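Local coordinates for restriction endonuclease PacI (Pseudomonas alcaligenes, PDB 3M7K), which cuts double-stranded DNA at a rare eight-base-pair site, as a restriction endonuclease with a beta-beta-alpha-metal (HNH) active site, at residues A[1-5]-A[6-10]; A[26-29]-A[30-33]; A[134-137]-A[138-141]. One frame throughout, in Å; residues are numbered along the deposited sequence. Where two conformers were deposited one is given.

Contact 1 (A[1-5]-A[6-10]). With ZN (zinc ion), chain E; nucleotides of chain B.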
loop_
_atom_site.group_PDB
_atom_site.type_symbol
_atom_site.label_atom_id
_atom_site.label_comp_id
_atom_site.label_asym_id
_atom_site.label_seq_id
_atom_site.Cartn_x
_atom_site.Cartn_y
_atom_site.Cartn_z
ATOM N N MET A 1 -18.303 -13.082 27.341
ATOM C CA MET A 1 -19.343 -13.822 28.100
ATOM C C MET A 1 -20.746 -13.271 27.810
ATOM O O MET A 1 -21.716 -13.652 28.471
ATOM C CB MET A 1 -19.049 -13.703 29.583
ATOM C CG MET A 1 -19.479 -14.885 30.403
ATOM S SD MET A 1 -18.004 -15.733 30.978
ATOM C CE MET A 1 -18.819 -16.877 32.050
ATOM N N THR A 2 -20.841 -12.373 26.829
ATOM C CA THR A 2 -22.110 -11.802 26.378
ATOM C C THR A 2 -22.574 -12.554 25.131
ATOM O O THR A 2 -21.748 -13.082 24.373
ATOM C CB THR A 2 -21.948 -10.291 26.037
ATOM O OG1 THR A 2 -21.284 -9.620 27.116
ATOM C CG2 THR A 2 -23.298 -9.613 25.788
ATOM N N GLN A 3 -23.889 -12.608 24.924
ATOM C CA GLN A 3 -24.464 -13.166 23.697
ATOM C C GLN A 3 -24.571 -12.094 22.595
ATOM O O GLN A 3 -24.969 -10.956 22.868
ATOM C CB GLN A 3 -25.841 -13.788 23.980
ATOM C CG GLN A 3 -26.486 -14.487 22.779
ATOM C CD GLN A 3 -27.802 -15.173 23.136
ATOM O OE1 GLN A 3 -27.810 -16.247 23.734
ATOM N NE2 GLN A 3 -28.915 -14.551 22.764
ATOM N N CYS A 4 -24.211 -12.460 21.362
ATOM C CA CYS A 4 -24.366 -11.551 20.209
ATOM C C CYS A 4 -25.791 -11.627 19.684
ATOM O O CYS A 4 -26.265 -12.717 19.356
ATOM C CB CYS A 4 -23.380 -11.881 19.076
ATOM S SG CYS A 4 -23.630 -10.915 17.525
ATOM N N PRO A 5 -26.472 -10.469 19.576
ATOM C CA PRO A 5 -27.888 -10.477 19.199
ATOM C C PRO A 5 -28.110 -10.887 17.740
ATOM O O PRO A 5 -29.241 -11.170 17.354
ATOM C CB PRO A 5 -28.316 -9.026 19.422
ATOM C CG PRO A 5 -27.071 -8.245 19.236
ATOM C CD PRO A 5 -25.972 -9.097 19.789
ATOM N N ARG A 6 -27.040 -10.935 16.951
ATOM C CA ARG A 6 -27.145 -11.282 15.536
ATOM C C ARG A 6 -26.900 -12.778 15.255
ATOM O O ARG A 6 -27.739 -13.422 14.613
ATOM C CB ARG A 6 -26.238 -10.388 14.683
ATOM C CG ARG A 6 -26.180 -10.779 13.214
ATOM C CD ARG A 6 -27.322 -10.193 12.418
ATOM N NE ARG A 6 -26.861 -9.099 11.566
ATOM C CZ ARG A 6 -27.098 -9.016 10.259
ATOM N NH1 ARG A 6 -27.812 -9.957 9.649
ATOM N NH2 ARG A 6 -26.629 -7.985 9.565
ATOM N N CYS A 7 -25.773 -13.322 15.730
ATOM C CA CYS A 7 -25.482 -14.754 15.566
ATOM C C CYS A 7 -26.006 -15.630 16.713
ATOM O O CYS A 7 -26.096 -16.843 16.556
ATOM C CB CYS A 7 -23.977 -15.008 15.377
ATOM S SG CYS A 7 -22.954 -14.492 16.770
ATOM N N GLN A 8 -26.322 -15.013 17.853
ATOM C CA GLN A 8 -26.777 -15.715 19.069
ATOM C C GLN A 8 -25.668 -16.452 19.827
ATOM O O GLN A 8 -25.943 -17.176 20.791
ATOM C CB GLN A 8 -27.963 -16.670 18.786
ATOM C CG GLN A 8 -29.121 -16.037 18.029
ATOM C CD GLN A 8 -29.908 -15.087 18.889
ATOM O OE1 GLN A 8 -30.876 -15.483 19.539
ATOM N NE2 GLN A 8 -29.510 -13.823 18.893
ATOM N N ARG A 9 -24.417 -16.264 19.408
ATOM C CA ARG A 9 -23.311 -16.944 20.069
ATOM C C ARG A 9 -22.981 -16.319 21.413
ATOM O O ARG A 9 -23.111 -15.103 21.589
ATOM C CB ARG A 9 -22.061 -16.976 19.190
ATOM C CG ARG A 9 -22.178 -17.858 17.961
ATOM C CD ARG A 9 -20.906 -17.821 17.144
ATOM N NE ARG A 9 -20.526 -16.445 16.785
ATOM C CZ ARG A 9 -19.302 -16.085 16.423
ATOM N NH1 ARG A 9 -18.334 -16.990 16.374
ATOM N NH2 ARG A 9 -19.040 -14.813 16.127
ATOM N N ASN A 10 -22.598 -17.173 22.365
ATOM C CA ASN A 10 -22.051 -16.717 23.627
ATOM C C ASN A 10 -20.556 -16.473 23.448
ATOM O O ASN A 10 -19.819 -17.385 23.048
ATOM C CB ASN A 10 -22.363 -17.736 24.722
ATOM C CG ASN A 10 -23.854 -17.928 24.908
ATOM O OD1 ASN A 10 -24.582 -16.963 25.138
ATOM N ND2 ASN A 10 -24.319 -19.167 24.786
HETATM ZN ZN ZN E . -22.391 -12.201 16.107
ATOM P P DA B 2 -30.958 -9.205 13.172
ATOM O OP1 DA B 2 -31.073 -10.595 12.663
ATOM O OP2 DA B 2 -29.678 -8.741 13.764
ATOM O "O5'" DA B 2 -31.360 -8.184 11.999
ATOM C "C5'" DA B 2 -32.460 -8.451 11.116
ATOM C "C4'" DA B 2 -32.326 -7.691 9.798
ATOM O "O4'" DA B 2 -32.506 -6.262 9.999
ATOM C "C3'" DA B 2 -30.989 -7.832 9.078
ATOM O "O3'" DA B 2 -31.215 -7.932 7.664
ATOM C "C2'" DA B 2 -30.241 -6.559 9.475
ATOM C "C1'" DA B 2 -31.373 -5.544 9.535
ATOM N N9 DA B 2 -31.189 -4.415 10.449
ATOM C C8 DA B 2 -30.803 -4.459 11.768
ATOM N N7 DA B 2 -30.748 -3.283 12.350
ATOM C C5 DA B 2 -31.132 -2.408 11.344
ATOM C C6 DA B 2 -31.290 -1.003 11.323
ATOM N N6 DA B 2 -31.040 -0.262 12.408
ATOM N N1 DA B 2 -31.695 -0.411 10.159
ATOM C C2 DA B 2 -31.935 -1.193 9.087
ATOM N N3 DA B 2 -31.826 -2.531 8.990
ATOM C C4 DA B 2 -31.416 -3.083 10.162
ATOM P P DG B 3 -30.082 -8.469 6.652
ATOM O OP1 DG B 3 -30.756 -9.180 5.535
ATOM O OP2 DG B 3 -29.014 -9.151 7.429
ATOM O "O5'" DG B 3 -29.504 -7.107 6.058
ATOM C "C5'" DG B 3 -30.345 -6.226 5.313
ATOM C "C4'" DG B 3 -29.607 -4.918 5.119
ATOM O "O4'" DG B 3 -29.651 -4.156 6.362
ATOM C "C3'" DG B 3 -28.124 -5.073 4.766
ATOM O "O3'" DG B 3 -27.730 -4.049 3.859
ATOM C "C2'" DG B 3 -27.450 -4.876 6.119
ATOM C "C1'" DG B 3 -28.328 -3.729 6.609
ATOM N N9 DG B 3 -28.120 -3.318 7.995
ATOM C C8 DG B 3 -27.671 -4.081 9.056
ATOM N N7 DG B 3 -27.573 -3.409 10.172
ATOM C C5 DG B 3 -27.970 -2.120 9.823
ATOM C C6 DG B 3 -28.066 -0.943 10.612
ATOM O O6 DG B 3 -27.803 -0.837 11.819
ATOM N N1 DG B 3 -28.514 0.164 9.874
ATOM C C2 DG B 3 -28.828 0.138 8.530
ATOM N N2 DG B 3 -29.237 1.290 7.972
ATOM N N3 DG B 3 -28.747 -0.960 7.784
ATOM C C4 DG B 3 -28.310 -2.045 8.486
#
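A zinc knuckle forms where Cys4 and Cys7, the first CxxC pair of the site, come together on one zinc ion; Cys24 and Cys27 complete the four-sulfur shell. Cys4 SG sits 2.3 Å from the zinc ion, and Cys7 SG binds the same ion. The two thiolates reach it differently: Cys4 holds SG anti to its backbone N (chi1 174°), whereas SG of Cys7 lies between the backbone N and the carbonyl carbon (chi1 61°). Amides of the turn point at the sulfurs: Arg6 N donates to Cys4 SG at 3.5 Å, with a weak bond from Cys7 N beside it. Arg9 NE hydrogen-bonds Cys7 SG at 3.1 Å, almost straight (170°) and in the arginine's guanidinium plane; Arg9 N donates there too. The hairpin closes on Cys4, whose N donates to Arg9 O at 2.9 Å while its O accepts from Gln8 N. Positive phi at Gln8 lets the chain turn back toward Cys4. Alongside, the extended Gln3 lays CG against Gln8 O at 3.4 Å. Arg6 bends away to the DNA, where its NH1 donates to OP2 of DG3 of chain B at 2.7 Å. So many N-H donors, one of them cationic, probably spread the negative charge of the thiolates and steady the zinc centre, while the turn itself offers an arginine to the phosphate backbone.

Contact 2 (A[26-29]-A[30-33]). With PT (platinum (II) ion), chain G; ZN (zinc ion), chain E; nucleotides of chain C.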
loop_
_atom_site.group_PDB
_atom_site.type_symbol
_atom_site.label_atom_id
_atom_site.label_comp_id
_atom_site.label_asym_id
_atom_site.label_seq_id
_atom_site.Cartn_x
_atom_site.Cartn_y
_atom_site.Cartn_z
ATOM N N GLY A 26 -17.354 -11.107 14.189
ATOM C CA GLY A 26 -17.662 -12.121 13.165
ATOM C C GLY A 26 -18.848 -11.732 12.305
ATOM O O GLY A 26 -18.825 -11.867 11.061
ATOM N N CYS A 27 -19.887 -11.230 12.961
ATOM C CA CYS A 27 -21.095 -10.807 12.254
ATOM C C CYS A 27 -20.832 -9.576 11.385
ATOM O O CYS A 27 -21.285 -9.513 10.240
ATOM C CB CYS A 27 -22.239 -10.537 13.237
ATOM S SG CYS A 27 -23.058 -12.028 13.915
ATOM N N MET A 28 -20.118 -8.601 11.931
ATOM C CA MET A 28 -19.789 -7.386 11.182
ATOM C C MET A 28 -18.849 -7.725 10.019
ATOM O O MET A 28 -19.034 -7.229 8.909
ATOM C CB MET A 28 -19.207 -6.316 12.117
ATOM C CG MET A 28 -18.708 -5.027 11.458
ATOM S SD MET A 28 -19.957 -3.747 11.190
ATOM C CE MET A 28 -20.803 -4.356 9.716
ATOM N N THR A 29 -17.856 -8.583 10.257
ATOM C CA THR A 29 -16.951 -8.962 9.173
ATOM C C THR A 29 -17.695 -9.755 8.083
ATOM O O THR A 29 -17.478 -9.517 6.902
ATOM C CB THR A 29 -15.693 -9.678 9.668
ATOM O OG1 THR A 29 -15.008 -8.809 10.574
ATOM C CG2 THR A 29 -14.755 -9.966 8.512
ATOM N N TRP A 30 -18.597 -10.650 8.477
ATOM C CA TRP A 30 -19.414 -11.363 7.490
ATOM C C TRP A 30 -20.283 -10.423 6.652
ATOM O O TRP A 30 -20.368 -10.587 5.424
ATOM C CB TRP A 30 -20.290 -12.448 8.137
ATOM C CG TRP A 30 -21.322 -13.019 7.176
ATOM C CD1 TRP A 30 -22.676 -12.828 7.220
ATOM C CD2 TRP A 30 -21.069 -13.836 6.025
ATOM N NE1 TRP A 30 -23.284 -13.495 6.178
ATOM C CE2 TRP A 30 -22.324 -14.123 5.431
ATOM C CE3 TRP A 30 -19.904 -14.357 5.436
ATOM C CZ2 TRP A 30 -22.453 -14.912 4.279
ATOM C CZ3 TRP A 30 -20.031 -15.157 4.301
ATOM C CH2 TRP A 30 -21.297 -15.430 3.738
ATOM N N GLN A 31 -20.928 -9.457 7.310
ATOM C CA GLN A 31 -21.755 -8.446 6.623
ATOM C C GLN A 31 -20.910 -7.683 5.593
ATOM O O GLN A 31 -21.329 -7.495 4.444
ATOM C CB GLN A 31 -22.365 -7.472 7.656
ATOM C CG GLN A 31 -23.281 -6.378 7.084
ATOM C CD GLN A 31 -23.846 -5.414 8.166
ATOM O OE1 GLN A 31 -23.988 -4.209 7.929
ATOM N NE2 GLN A 31 -24.169 -5.952 9.349
ATOM N N ASN A 32 -19.701 -7.285 6.002
ATOM C CA ASN A 32 -18.810 -6.550 5.121
ATOM C C ASN A 32 -18.388 -7.410 3.941
ATOM O O ASN A 32 -18.368 -6.939 2.811
ATOM C CB ASN A 32 -17.570 -6.061 5.885
ATOM C CG ASN A 32 -17.862 -4.832 6.753
ATOM O OD1 ASN A 32 -18.662 -3.966 6.378
ATOM N ND2 ASN A 32 -17.211 -4.750 7.906
ATOM N N LEU A 33 -18.026 -8.662 4.222
ATOM C CA LEU A 33 -17.588 -9.595 3.196
ATOM C C LEU A 33 -18.674 -9.735 2.129
ATOM O O LEU A 33 -18.381 -9.632 0.936
ATOM C CB LEU A 33 -17.222 -10.946 3.827
ATOM C CG LEU A 33 -16.527 -11.993 2.957
ATOM C CD1 LEU A 33 -15.741 -12.959 3.827
ATOM C CD2 LEU A 33 -17.560 -12.747 2.142
HETATM PT PT PT G . -21.442 -3.240 12.590
HETATM ZN ZN ZN E . -22.391 -12.201 16.107
ATOM P P DA C 3 -13.552 -2.924 11.848
ATOM O OP1 DA C 3 -12.376 -3.118 12.733
ATOM O OP2 DA C 3 -14.393 -4.096 11.487
ATOM O "O5'" DA C 3 -14.528 -1.841 12.455
ATOM C "C5'" DA C 3 -14.068 -0.829 13.327
ATOM C "C4'" DA C 3 -15.193 0.168 13.612
ATOM O "O4'" DA C 3 -15.832 0.524 12.360
ATOM C "C3'" DA C 3 -16.348 -0.317 14.485
ATOM O "O3'" DA C 3 -16.971 0.809 15.090
ATOM C "C2'" DA C 3 -17.306 -0.942 13.474
ATOM C "C1'" DA C 3 -17.170 0.047 12.316
ATOM N N9 DA C 3 -17.401 -0.531 10.990
ATOM C C8 DA C 3 -17.128 -1.801 10.565
ATOM N N7 DA C 3 -17.437 -2.012 9.305
ATOM C C5 DA C 3 -17.961 -0.789 8.882
ATOM C C6 DA C 3 -18.474 -0.321 7.643
ATOM N N6 DA C 3 -18.574 -1.069 6.542
ATOM N N1 DA C 3 -18.881 0.964 7.569
ATOM C C2 DA C 3 -18.801 1.745 8.655
ATOM N N3 DA C 3 -18.337 1.425 9.862
ATOM C C4 DA C 3 -17.933 0.132 9.909
ATOM P P DA C 2 -10.926 -5.303 6.302
ATOM O OP1 DA C 2 -9.632 -5.406 7.009
ATOM O OP2 DA C 2 -11.850 -6.459 6.311
ATOM O "O5'" DA C 2 -11.749 -4.024 6.778
ATOM C "C5'" DA C 2 -11.063 -2.940 7.449
ATOM C "C4'" DA C 2 -12.028 -2.146 8.320
ATOM O "O4'" DA C 2 -12.992 -1.462 7.481
ATOM C "C3'" DA C 2 -12.881 -2.946 9.298
ATOM O "O3'" DA C 2 -13.075 -2.168 10.511
ATOM C "C2'" DA C 2 -14.200 -3.194 8.560
ATOM C "C1'" DA C 2 -14.315 -1.942 7.683
ATOM N N9 DA C 2 -14.854 -2.138 6.334
ATOM C C8 DA C 2 -15.100 -3.301 5.649
ATOM N N7 DA C 2 -15.585 -3.130 4.433
ATOM C C5 DA C 2 -15.646 -1.750 4.308
ATOM C C6 DA C 2 -16.052 -0.906 3.252
ATOM N N6 DA C 2 -16.486 -1.381 2.079
ATOM N N1 DA C 2 -15.989 0.443 3.450
ATOM C C2 DA C 2 -15.554 0.902 4.632
ATOM N N3 DA C 2 -15.139 0.197 5.705
ATOM C C4 DA C 2 -15.207 -1.129 5.465
HETATM O O HOH W 1 -15.284 -6.139 9.743
#
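Two turns of helix 25-40 run through residues 26-33, tied by four successive i to i+4 bonds of ordinary helical length, Trp30 N to Gly26 O, Gln31 N to Cys27 O, Asn32 N to Met28 O and Leu33 N to Thr29 O. Met28 bends at chi2 (86°) and chi3 (-79°), which carries its CE methyl to 3.6 Å from Gln31 CD, the two chains crossing at a slant; a flexible thioether can fit against a flat amide in this way. Met28 SD binds a platinum ion, probably a heavy-atom additive, together with Met23, and also lies 3.5 Å from C8 of DA3 of chain C. This is a recognition helix: Asn32 reads an adenine with both ends of its amide. Its OD1 accepts from N6 of DA3 of chain C at 2.9 Å, and its ND2 donates to N7 of that base at 3.1 Å, the bidentate pairing for which asparagine is suited because its amide C=O and N-H2 complement N6 and N7 on the Hoogsteen edge of adenine. A water ties the amide to the helix and the backbone of the DNA: it accepts from Asn32 ND2 at 3.0 Å and donates to Thr29 OG1 and to OP2 of DA3. Thr29 OG1 is further held by Lys25 O, which fixes the hydroxyl as a second-shell support for Asn32. The amide also packs on the neighbouring base, with Asn32 CG 3.3 Å from C8 of DA2 of chain C. Elsewhere on the helix, Cys27 SG binds the zinc ion at 2.3 Å, while Thr29 and Leu33 pack on Phe51 of helix 48-55.

Contact 3 (A[134-137]-A[138-141])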
loop_
_atom_site.group_PDB
_atom_site.type_symbol
_atom_site.label_atom_id
_atom_site.label_comp_id
_atom_site.label_asym_id
_atom_site.label_seq_id
_atom_site.Cartn_x
_atom_site.Cartn_y
_atom_site.Cartn_z
ATOM N N LYS A 134 8.999 -7.578 10.726
ATOM C CA LYS A 134 10.219 -7.008 11.349
ATOM C C LYS A 134 9.964 -5.587 11.835
ATOM O O LYS A 134 10.425 -5.219 12.911
ATOM C CB LYS A 134 11.422 -7.059 10.402
ATOM C CG LYS A 134 11.874 -8.470 10.098
ATOM C CD LYS A 134 12.757 -8.535 8.873
ATOM C CE LYS A 134 13.533 -9.847 8.847
ATOM N NZ LYS A 134 14.478 -9.893 7.692
ATOM N N ALA A 135 9.204 -4.798 11.064
ATOM C CA ALA A 135 8.780 -3.473 11.541
ATOM C C ALA A 135 7.999 -3.560 12.866
ATOM O O ALA A 135 8.270 -2.795 13.801
ATOM C CB ALA A 135 7.971 -2.721 10.486
ATOM N N TRP A 136 7.041 -4.488 12.941
ATOM C CA TRP A 136 6.242 -4.644 14.161
ATOM C C TRP A 136 7.136 -5.075 15.330
ATOM O O TRP A 136 7.111 -4.443 16.395
ATOM C CB TRP A 136 5.099 -5.650 13.981
ATOM C CG TRP A 136 4.106 -5.395 12.817
ATOM C CD1 TRP A 136 3.414 -6.353 12.133
ATOM C CD2 TRP A 136 3.709 -4.135 12.242
ATOM N NE1 TRP A 136 2.623 -5.778 11.174
ATOM C CE2 TRP A 136 2.780 -4.421 11.213
ATOM C CE3 TRP A 136 4.050 -2.800 12.491
ATOM C CZ2 TRP A 136 2.184 -3.415 10.420
ATOM C CZ3 TRP A 136 3.460 -1.797 11.715
ATOM C CH2 TRP A 136 2.537 -2.112 10.685
ATOM N N HIS A 137 7.914 -6.142 15.120
ATOM C CA HIS A 137 8.796 -6.654 16.170
ATOM C C HIS A 137 9.783 -5.578 16.605
ATOM O O HIS A 137 10.164 -5.518 17.779
ATOM C CB HIS A 137 9.526 -7.917 15.708
ATOM C CG HIS A 137 8.634 -9.112 15.576
ATOM N ND1 HIS A 137 8.845 -10.099 14.637
ATOM C CD2 HIS A 137 7.519 -9.472 16.257
ATOM C CE1 HIS A 137 7.903 -11.021 14.751
ATOM N NE2 HIS A 137 7.085 -10.662 15.725
ATOM N N GLY A 138 10.178 -4.720 15.658
ATOM C CA GLY A 138 11.026 -3.567 15.954
ATOM C C GLY A 138 10.332 -2.525 16.821
ATOM O O GLY A 138 10.978 -1.842 17.620
ATOM N N ARG A 139 9.016 -2.407 16.685
ATOM C CA ARG A 139 8.235 -1.471 17.505
ATOM C C ARG A 139 7.791 -2.065 18.856
ATOM O O ARG A 139 7.194 -1.364 19.677
ATOM C CB ARG A 139 7.005 -0.993 16.731
ATOM C CG ARG A 139 7.352 -0.143 15.502
ATOM C CD ARG A 139 6.102 0.381 14.858
ATOM N NE ARG A 139 6.331 0.932 13.527
ATOM C CZ ARG A 139 5.383 1.526 12.810
ATOM N NH1 ARG A 139 4.158 1.646 13.306
ATOM N NH2 ARG A 139 5.647 1.989 11.595
ATOM N N GLY A 140 8.062 -3.350 19.057
ATOM C CA GLY A 140 7.618 -4.070 20.260
ATOM C C GLY A 140 6.198 -4.628 20.202
ATOM O O GLY A 140 5.577 -4.853 21.243
ATOM N N ILE A 141 5.691 -4.858 18.986
ATOM C CA ILE A 141 4.335 -5.342 18.760
ATOM C C ILE A 141 4.324 -6.788 18.231
ATOM O O ILE A 141 5.039 -7.129 17.274
ATOM C CB ILE A 141 3.551 -4.419 17.784
ATOM C CG1 ILE A 141 3.422 -3.001 18.352
ATOM C CG2 ILE A 141 2.143 -4.978 17.500
ATOM C CD1 ILE A 141 3.159 -1.951 17.295
#
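The C-terminal end of helix 122-139 is closed by a Schellman motif, in which Ile141 N turns back to Trp136 O at 3.0 Å. That bond is nearly straight at nitrogen (169°), though the donor stands above the carbonyl plane. A weak bond runs from Gly140 N to His137 O, and Trp136 O also takes a weak one from Arg139 N, while Gly138 N still makes the ordinary helical bond to Lys134 O at 2.8 Å. Gly140 has positive phi (85°), where a side chain would jam against the preceding carbonyl, and this is why glycine suits the position. Such a cap usually brings together apolar side chains on its two flanks, and here Trp136 CB lies 4.3 Å from Ile141 CB. Both residues also pack on Ile68, and Trp136 on Cys66 of the second zinc site, joining the helix end to that loop. Beside the tryptophan runs Arg139, extended from CG to NE and pointing the same way. Its guanidinium turns one face to the ring's rim, with Trp136 CZ3 3.9 Å from Arg139 NH1 and the two planes 82° apart, so the ring meets it edge-on. Closer to the backbone, Arg139 CG rests 3.3 Å from Ala135 O. The guanidinium continues into the dimer interface, where Arg139 NH2 forms a salt bridge with Glu124 of the second subunit and a hydrogen bond to Ile119 O of that subunit.

Overall arrangement
Contacts 1 and 2 are joined by one zinc ion: the knuckle of residues 1-10 gives two of its cysteines and helix 25-40 a third, and Arg6 packs directly against Cys27 and Gln31. Contact 1 is nevertheless a surface turn, whereas contact 2 is buried, between bound DNA and helix 48-55. Both meet DNA, one through a phosphate, the other through a base edge. Contact 3 lies across the chain's centre from contact 2, about 18 Å away between nearest atoms, and is partly buried. It holds none of the zinc ligands; its side chains face the other zinc site and the second subunit, and its nearest atom is about 10 Å from the bound nucleic acid.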